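Local atomic coordinates of transcriptional regulator, ROK family (Vibrio cholerae O1 biovar eltor, PDB entry 1Z05), a protein that probably binds DNA as a zinc-containing transcriptional regulator of the ROK family, a homologue of E. coli Mlc, with a likely role in carbohydrate metabolism. Residues L239-V251 with R260-I272. Numbering follows the deposited sequence.
Sequences LISIHHGLGAGIV and RHGNIGELGHIQI. With ZN (zinc ion), chain B; SO4 (sulfate ion), chain D; SO4 (sulfate ion), chain C.
Leu267 lies against strand 246-251 and is held by both backbone and side chain. Leu267 N donates to Leu246 O (3.1 Å). Two residues along the strand, Ala248 N donates to Gly265 O (2.8 Å). These two bonds frame a single beta bridge between Gly247 and Glu266.

The Leu267 side chain has CG anti to its own carbonyl carbon. With chi1 -54° and chi2 173°, Leu267 CD1 lies 4.1 Å from Ala248 CB and 4.0 Å from Ile240 CD1. Ile240, on the neighbouring strand of the hairpin, crosses Leu267 at about a right angle. At the other end, Ile250 CD1 rests on Gly265 CA (3.8 Å). Gly265 CA also makes a C-H...O contact to Ala248 O (3.4 Å). Gly265 has a positive phi at the third position of the type II turn from Asn263 to Glu266, and its CA packs directly on these two atoms.

Water joins the segments at two points. One molecule donates to Leu246 O and, in the conformer given, to Glu266 OE1, and accepts from Gly268 N. A second links Ile250 N to Ile264 O. Arg219 hydrogen-bonds Ala248 O and, in the same Glu266 conformer, forms a salt bridge with Glu266 OE2. Arg219 can therefore bridge the two segments.

Beyond Gly268, His269 ND1 binds zinc (2.1 Å), with Cys279, Cys281 and Cys286 completing the site. The contact joins strand 246-252, of the hairpin with strand 237-242, to the loop that supplies the zinc ligand His269. The two backbone bonds and the packed Leu267 probably help fix the position of the chain just before that ligand.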
ATOM      1  N   LEU A 239      11.193   2.650   6.598  1.00 38.86           N
ATOM      2  CA  LEU A 239      12.638   2.828   6.554  1.00 38.67           C
ATOM      3  C   LEU A 239      12.938   4.076   5.739  1.00 38.84           C
ATOM      4  O   LEU A 239      12.517   4.184   4.586  1.00 39.57           O
ATOM      5  CB  LEU A 239      13.323   1.597   5.937  1.00 38.45           C
ATOM      6  CG  LEU A 239      14.811   1.748   5.563  1.00 39.63           C
ATOM      7  CD1 LEU A 239      15.705   1.816   6.790  1.00 35.34           C
ATOM      8  CD2 LEU A 239      15.251   0.622   4.649  1.00 39.87           C
ATOM      9  N   ILE A 240      13.657   5.021   6.340  1.00 38.63           N
ATOM     10  CA  ILE A 240      14.087   6.211   5.619  1.00 39.67           C
ATOM     11  C   ILE A 240      15.541   6.084   5.192  1.00 39.46           C
ATOM     12  O   ILE A 240      16.457   6.011   6.027  1.00 39.65           O
ATOM     13  CB  ILE A 240      13.846   7.534   6.411  1.00 40.06           C
ATOM     14  CG1 ILE A 240      12.392   7.609   6.921  1.00 41.79           C
ATOM     15  CG2 ILE A 240      14.244   8.749   5.554  1.00 38.56           C
ATOM     16  CD1 ILE A 240      11.330   7.760   5.816  1.00 43.21           C
ATOM     17  N   SER A 241      15.729   6.031   3.877  1.00 39.56           N
ATOM     18  CA  SER A 241      17.044   5.914   3.278  1.00 40.54           C
ATOM     19  C   SER A 241      17.543   7.296   2.885  1.00 41.09           C
ATOM     20  O   SER A 241      16.928   7.979   2.070  1.00 40.91           O
ATOM     21  CB  SER A 241      17.010   4.976   2.068  1.00 40.83           C
ATOM     22  OG  SER A 241      18.249   4.983   1.372  1.00 40.26           O
ATOM     23  N   ILE A 242      18.660   7.690   3.488  1.00 41.46           N
ATOM     24  CA  ILE A 242      19.295   8.968   3.234  1.00 42.06           C
ATOM     25  C   ILE A 242      20.668   8.698   2.620  1.00 43.18           C
ATOM     26  O   ILE A 242      21.580   8.217   3.303  1.00 43.20           O
ATOM     27  CB  ILE A 242      19.440   9.793   4.549  1.00 43.29           C
ATOM     28  CG1 ILE A 242      18.099   9.862   5.281  1.00 42.71           C
ATOM     29  CG2 ILE A 242      20.003  11.198   4.264  1.00 41.65           C
ATOM     30  CD1 ILE A 242      18.215   9.863   6.809  1.00 47.04           C
ATOM     31  N   HIS A 243      20.794   8.994   1.328  1.00 42.15           N
ATOM     32  CA  HIS A 243      22.033   8.782   0.583  1.00 44.58           C
ATOM     33  C   HIS A 243      22.100   9.822  -0.546  1.00 45.23           C
ATOM     34  O   HIS A 243      21.961  11.027  -0.272  1.00 44.80           O
ATOM     35  CB  HIS A 243      22.105   7.338   0.068  1.00 44.50           C
ATOM     36  CG  HIS A 243      23.477   6.905  -0.359  1.00 47.16           C
ATOM     37  ND1 HIS A 243      24.627   7.555   0.040  1.00 50.35           N
ATOM     38  CD2 HIS A 243      23.881   5.867  -1.129  1.00 49.09           C
ATOM     39  CE1 HIS A 243      25.678   6.950  -0.486  1.00 50.18           C
ATOM     40  NE2 HIS A 243      25.253   5.920  -1.196  1.00 50.30           N
ATOM     41  N   HIS A 244      22.308   9.374  -1.787  1.00 44.15           N
ATOM     42  CA  HIS A 244      22.239  10.252  -2.961  1.00 46.35           C
ATOM     43  C   HIS A 244      20.851  10.874  -3.087  1.00 47.15           C
ATOM     44  O   HIS A 244      20.710  12.062  -3.386  1.00 48.26           O
ATOM     45  CB  HIS A 244      22.563   9.483  -4.242  1.00 47.22           C
ATOM     46  CG  HIS A 244      23.931   8.876  -4.258  1.00 50.47           C
ATOM     47  ND1 HIS A 244      25.064   9.602  -4.558  1.00 54.69           N
ATOM     48  CD2 HIS A 244      24.346   7.609  -4.025  1.00 51.94           C
ATOM     49  CE1 HIS A 244      26.119   8.807  -4.504  1.00 54.71           C
ATOM     50  NE2 HIS A 244      25.710   7.593  -4.183  1.00 54.37           N
ATOM     51  N   GLY A 245      19.833  10.048  -2.861  1.00 46.07           N
ATOM     52  CA  GLY A 245      18.456  10.493  -2.810  1.00 45.29           C
ATOM     53  C   GLY A 245      17.824  10.166  -1.473  1.00 44.60           C
ATOM     54  O   GLY A 245      18.480   9.631  -0.572  1.00 43.47           O
ATOM     55  N   LEU A 246      16.548  10.519  -1.343  1.00 42.72           N
ATOM     56  CA  LEU A 246      15.799  10.258  -0.133  1.00 42.91           C
ATOM     57  C   LEU A 246      14.587   9.441  -0.499  1.00 41.93           C
ATOM     58  O   LEU A 246      13.821   9.815  -1.388  1.00 41.84           O
ATOM     59  CB  LEU A 246      15.398  11.566   0.565  1.00 42.68           C
ATOM     60  CG  LEU A 246      16.652  12.432   0.729  1.00 46.55           C
ATOM     61  CD1 LEU A 246      16.613  13.671  -0.179  1.00 47.24           C
ATOM     62  CD2 LEU A 246      16.860  12.793   2.156  1.00 47.33           C
ATOM     63  N   GLY A 247      14.437   8.316   0.186  1.00 42.16           N
ATOM     64  CA  GLY A 247      13.389   7.362  -0.124  1.00 42.25           C
ATOM     65  C   GLY A 247      12.875   6.713   1.131  1.00 43.37           C
ATOM     66  O   GLY A 247      13.622   6.515   2.095  1.00 44.48           O
ATOM     67  N   ALA A 248      11.585   6.408   1.128  1.00 42.16           N
ATOM     68  CA  ALA A 248      10.986   5.660   2.206  1.00 42.45           C
ATOM     69  C   ALA A 248      10.610   4.283   1.665  1.00 42.18           C
ATOM     70  O   ALA A 248       9.994   4.173   0.602  1.00 41.25           O
ATOM     71  CB  ALA A 248       9.765   6.372   2.731  1.00 41.05           C
ATOM     72  N   GLY A 249      11.004   3.248   2.397  1.00 40.04           N
ATOM     73  CA  GLY A 249      10.565   1.892   2.126  1.00 39.45           C
ATOM     74  C   GLY A 249       9.473   1.623   3.137  1.00 38.98           C
ATOM     75  O   GLY A 249       9.730   1.563   4.337  1.00 39.07           O
ATOM     76  N   ILE A 250       8.250   1.474   2.647  1.00 38.00           N
ATOM     77  CA  ILE A 250       7.074   1.410   3.510  1.00 38.52           C
ATOM     78  C   ILE A 250       6.599  -0.034   3.626  1.00 38.67           C
ATOM     79  O   ILE A 250       6.289  -0.685   2.617  1.00 37.13           O
ATOM     80  CB  ILE A 250       5.948   2.325   2.966  1.00 39.00           C
ATOM     81  CG1 ILE A 250       6.431   3.788   2.946  1.00 38.35           C
ATOM     82  CG2 ILE A 250       4.668   2.189   3.802  1.00 38.56           C
ATOM     83  CD1 ILE A 250       5.839   4.619   1.827  1.00 41.31           C
ATOM     84  N   VAL A 251       6.561  -0.524   4.861  1.00 38.15           N
ATOM     85  CA  VAL A 251       6.015  -1.842   5.144  1.00 39.43           C
ATOM     86  C   VAL A 251       4.610  -1.666   5.726  1.00 40.55           C
ATOM     87  O   VAL A 251       4.418  -0.997   6.750  1.00 39.37           O
ATOM     88  CB  VAL A 251       6.946  -2.690   6.074  1.00 39.82           C
ATOM     89  CG1 VAL A 251       6.342  -4.068   6.378  1.00 39.06           C
ATOM     90  CG2 VAL A 251       8.318  -2.855   5.444  1.00 38.89           C
ATOM     91  N   ARG A 260       4.417  -0.727  -9.433  1.00 45.87           N
ATOM     92  CA  ARG A 260       4.863  -1.165 -10.757  1.00 46.17           C
ATOM     93  C   ARG A 260       6.273  -0.682 -11.128  1.00 44.84           C
ATOM     94  O   ARG A 260       6.931  -1.282 -11.980  1.00 44.90           O
ATOM     95  CB  ARG A 260       3.849  -0.711 -11.828  1.00 46.47           C
ATOM     96  CG  ARG A 260       3.734   0.824 -12.011  1.00 48.34           C
ATOM     97  CD  ARG A 260       2.385   1.228 -12.629  1.00 47.68           C
ATOM     98  NE  ARG A 260       2.317   2.644 -13.011  1.00 49.48           N
ATOM     99  CZ  ARG A 260       1.989   3.649 -12.193  1.00 49.54           C
ATOM    100  NH1 ARG A 260       1.702   3.418 -10.917  1.00 49.13           N
ATOM    101  NH2 ARG A 260       1.955   4.898 -12.650  1.00 46.97           N
ATOM    102  N   HIS A 261       6.723   0.407 -10.509  1.00 43.09           N
ATOM    103  CA  HIS A 261       8.036   0.968 -10.822  1.00 42.21           C
ATOM    104  C   HIS A 261       8.995   0.942  -9.628  1.00 41.38           C
ATOM    105  O   HIS A 261      10.089   1.508  -9.693  1.00 40.25           O
ATOM    106  CB  HIS A 261       7.903   2.392 -11.385  1.00 43.46           C
ATOM    107  CG  HIS A 261       7.113   2.479 -12.660  1.00 46.87           C
ATOM    108  ND1 HIS A 261       6.443   3.623 -13.043  1.00 51.14           N
ATOM    109  CD2 HIS A 261       6.879   1.565 -13.633  1.00 50.10           C
ATOM    110  CE1 HIS A 261       5.839   3.413 -14.200  1.00 53.01           C
ATOM    111  NE2 HIS A 261       6.087   2.172 -14.580  1.00 52.24           N
ATOM    112  N   GLY A 262       8.589   0.278  -8.546  1.00 39.26           N
ATOM    113  CA  GLY A 262       9.438   0.124  -7.365  1.00 40.77           C
ATOM    114  C   GLY A 262       9.806   1.439  -6.703  1.00 41.21           C
ATOM    115  O   GLY A 262      10.880   1.560  -6.109  1.00 40.92           O
ATOM    116  N   ASN A 263       8.910   2.422  -6.817  1.00 40.40           N
ATOM    117  CA  ASN A 263       9.182   3.791  -6.397  1.00 39.67           C
ATOM    118  C   ASN A 263       8.174   4.344  -5.380  1.00 39.99           C
ATOM    119  O   ASN A 263       8.159   5.557  -5.114  1.00 39.85           O
ATOM    120  CB  ASN A 263       9.235   4.706  -7.628  1.00 40.87           C
ATOM    121  CG  ASN A 263       7.917   4.739  -8.399  1.00 41.33           C
ATOM    122  OD1 ASN A 263       6.996   3.961  -8.128  1.00 41.76           O
ATOM    123  ND2 ASN A 263       7.834   5.632  -9.377  1.00 38.45           N
ATOM    124  N   ILE A 264       7.338   3.474  -4.812  1.00 38.20           N
ATOM    125  CA  ILE A 264       6.410   3.930  -3.772  1.00 39.46           C
ATOM    126  C   ILE A 264       7.224   4.386  -2.566  1.00 39.05           C
ATOM    127  O   ILE A 264       8.018   3.626  -2.012  1.00 40.01           O
ATOM    128  CB  ILE A 264       5.354   2.856  -3.359  1.00 38.99           C
ATOM    129  CG1 ILE A 264       4.534   2.379  -4.567  1.00 38.97           C
ATOM    130  CG2 ILE A 264       4.434   3.383  -2.254  1.00 39.27           C
ATOM    131  CD1 ILE A 264       3.707   3.449  -5.241  1.00 44.06           C
ATOM    132  N   GLY A 265       7.034   5.638  -2.172  1.00 39.65           N
ATOM    133  CA  GLY A 265       7.769   6.164  -1.031  1.00 38.68           C
ATOM    134  C   GLY A 265       8.907   7.107  -1.373  1.00 38.28           C
ATOM    135  O   GLY A 265       9.637   7.534  -0.484  1.00 39.21           O
ATOM    136  N   GLU A 266       9.071   7.433  -2.653  0.60 38.06           N
ATOM    137  CA  GLU A 266      10.118   8.376  -3.049  0.60 38.60           C
ATOM    138  C   GLU A 266       9.841   9.775  -2.490  0.60 38.81           C
ATOM    139  O   GLU A 266       8.778  10.351  -2.729  0.60 38.94           O
ATOM    140  CB  GLU A 266      10.295   8.410  -4.566  0.60 39.26           C
ATOM    141  CG  GLU A 266      11.067   7.216  -5.117  0.60 41.07           C
ATOM    142  CD  GLU A 266      12.404   7.003  -4.413  0.60 44.16           C
ATOM    143  OE1 GLU A 266      13.245   7.929  -4.418  0.60 46.78           O
ATOM    144  OE2 GLU A 266      12.605   5.910  -3.851  0.60 43.73           O
ATOM    145  N   LEU A 267      10.813  10.299  -1.743  1.00 37.98           N
ATOM    146  CA  LEU A 267      10.666  11.557  -0.994  1.00 37.24           C
ATOM    147  C   LEU A 267      11.344  12.780  -1.604  1.00 35.99           C
ATOM    148  O   LEU A 267      11.049  13.911  -1.216  1.00 37.27           O
ATOM    149  CB  LEU A 267      11.199  11.383   0.439  1.00 37.00           C
ATOM    150  CG  LEU A 267      10.637  10.236   1.267  1.00 37.78           C
ATOM    151  CD1 LEU A 267      11.392  10.140   2.561  1.00 36.28           C
ATOM    152  CD2 LEU A 267       9.163  10.470   1.521  1.00 38.56           C
ATOM    153  N   GLY A 268      12.265  12.558  -2.535  1.00 35.04           N
ATOM    154  CA  GLY A 268      13.193  13.611  -2.965  1.00 33.98           C
ATOM    155  C   GLY A 268      12.587  14.822  -3.648  1.00 33.81           C
ATOM    156  O   GLY A 268      13.193  15.896  -3.658  1.00 33.83           O
ATOM    157  N   HIS A 269      11.407  14.655  -4.235  1.00 33.60           N
ATOM    158  CA  HIS A 269      10.764  15.758  -4.949  1.00 33.69           C
ATOM    159  C   HIS A 269       9.521  16.325  -4.276  1.00 33.47           C
ATOM    160  O   HIS A 269       8.753  17.068  -4.892  1.00 33.13           O
ATOM    161  CB  HIS A 269      10.570  15.417  -6.419  1.00 35.03           C
ATOM    162  CG  HIS A 269      11.848  15.026  -7.090  1.00 38.38           C
ATOM    163  ND1 HIS A 269      12.760  15.955  -7.550  1.00 37.02           N
ATOM    164  CD2 HIS A 269      12.402  13.809  -7.312  1.00 39.03           C
ATOM    165  CE1 HIS A 269      13.802  15.323  -8.063  1.00 39.48           C
ATOM    166  NE2 HIS A 269      13.610  14.023  -7.930  1.00 41.07           N
ATOM    167  N   ILE A 270       9.330  15.970  -3.008  0.50 33.45           N
ATOM    168  CA  ILE A 270       8.369  16.660  -2.159  0.50 34.27           C
ATOM    169  C   ILE A 270       8.910  18.069  -1.896  0.50 34.86           C
ATOM    170  O   ILE A 270      10.049  18.231  -1.455  0.50 33.48           O
ATOM    171  CB  ILE A 270       8.122  15.900  -0.824  0.50 34.19           C
ATOM    172  CG1 ILE A 270       7.513  14.518  -1.097  0.50 35.63           C
ATOM    173  CG2 ILE A 270       7.223  16.732   0.122  0.50 36.28           C
ATOM    174  CD1 ILE A 270       7.537  13.555   0.105  0.50 34.04           C
ATOM    175  N   GLN A 271       8.102  19.082  -2.199  1.00 36.54           N
ATOM    176  CA  GLN A 271       8.478  20.472  -1.938  1.00 39.07           C
ATOM    177  C   GLN A 271       8.461  20.741  -0.433  1.00 41.72           C
ATOM    178  O   GLN A 271       7.417  20.666   0.198  1.00 42.67           O
ATOM    179  CB  GLN A 271       7.562  21.453  -2.673  1.00 39.33           C
ATOM    180  CG  GLN A 271       8.126  22.870  -2.692  1.00 39.95           C
ATOM    181  CD  GLN A 271       7.186  23.866  -3.315  1.00 41.62           C
ATOM    182  OE1 GLN A 271       6.204  24.272  -2.701  1.00 43.92           O
ATOM    183  NE2 GLN A 271       7.493  24.285  -4.539  1.00 45.57           N
ATOM    184  N   ILE A 272       9.627  21.016   0.144  1.00 45.99           N
ATOM    185  CA  ILE A 272       9.716  21.310   1.584  1.00 50.18           C
ATOM    186  C   ILE A 272      10.020  22.780   1.857  1.00 52.58           C
ATOM    187  O   ILE A 272       9.851  23.259   2.984  1.00 53.86           O
ATOM    188  CB  ILE A 272      10.731  20.397   2.349  1.00 51.01           C
ATOM    189  CG1 ILE A 272      11.983  20.119   1.518  1.00 50.75           C
ATOM    190  CG2 ILE A 272      10.070  19.087   2.798  1.00 51.74           C
ATOM    191  CD1 ILE A 272      12.976  21.231   1.508  1.00 53.36           C
TER
HETATM  192 ZN    ZN B 406      12.804  18.084  -7.699  1.00 33.30          ZN
HETATM  193  S   SO4 D 408      20.312   6.227  -3.290  1.00 63.40           S
HETATM  194  O1  SO4 D 408      19.994   5.031  -2.515  1.00 64.30           O
HETATM  195  O2  SO4 D 408      19.855   7.407  -2.568  1.00 60.92           O
HETATM  196  O3  SO4 D 408      21.757   6.306  -3.472  1.00 66.95           O
HETATM  197  O4  SO4 D 408      19.675   6.163  -4.601  1.00 62.70           O
HETATM  198  S   SO4 C 407      26.410   3.210  -4.334  1.00 38.82           S
HETATM  199  O1  SO4 C 407      26.826   2.391  -3.203  1.00 37.36           O
HETATM  200  O2  SO4 C 407      25.463   4.230  -3.912  1.00 37.79           O
HETATM  201  O3  SO4 C 407      27.618   3.834  -4.871  1.00 42.30           O
HETATM  202  O4  SO4 C 407      25.768   2.375  -5.345  1.00 39.54           O
HETATM  203  O   HOH W   1      13.585  10.584  -4.446  1.00 42.88           O
HETATM  204  O   HOH W   2       7.890   1.497  -0.102  1.00 27.64           O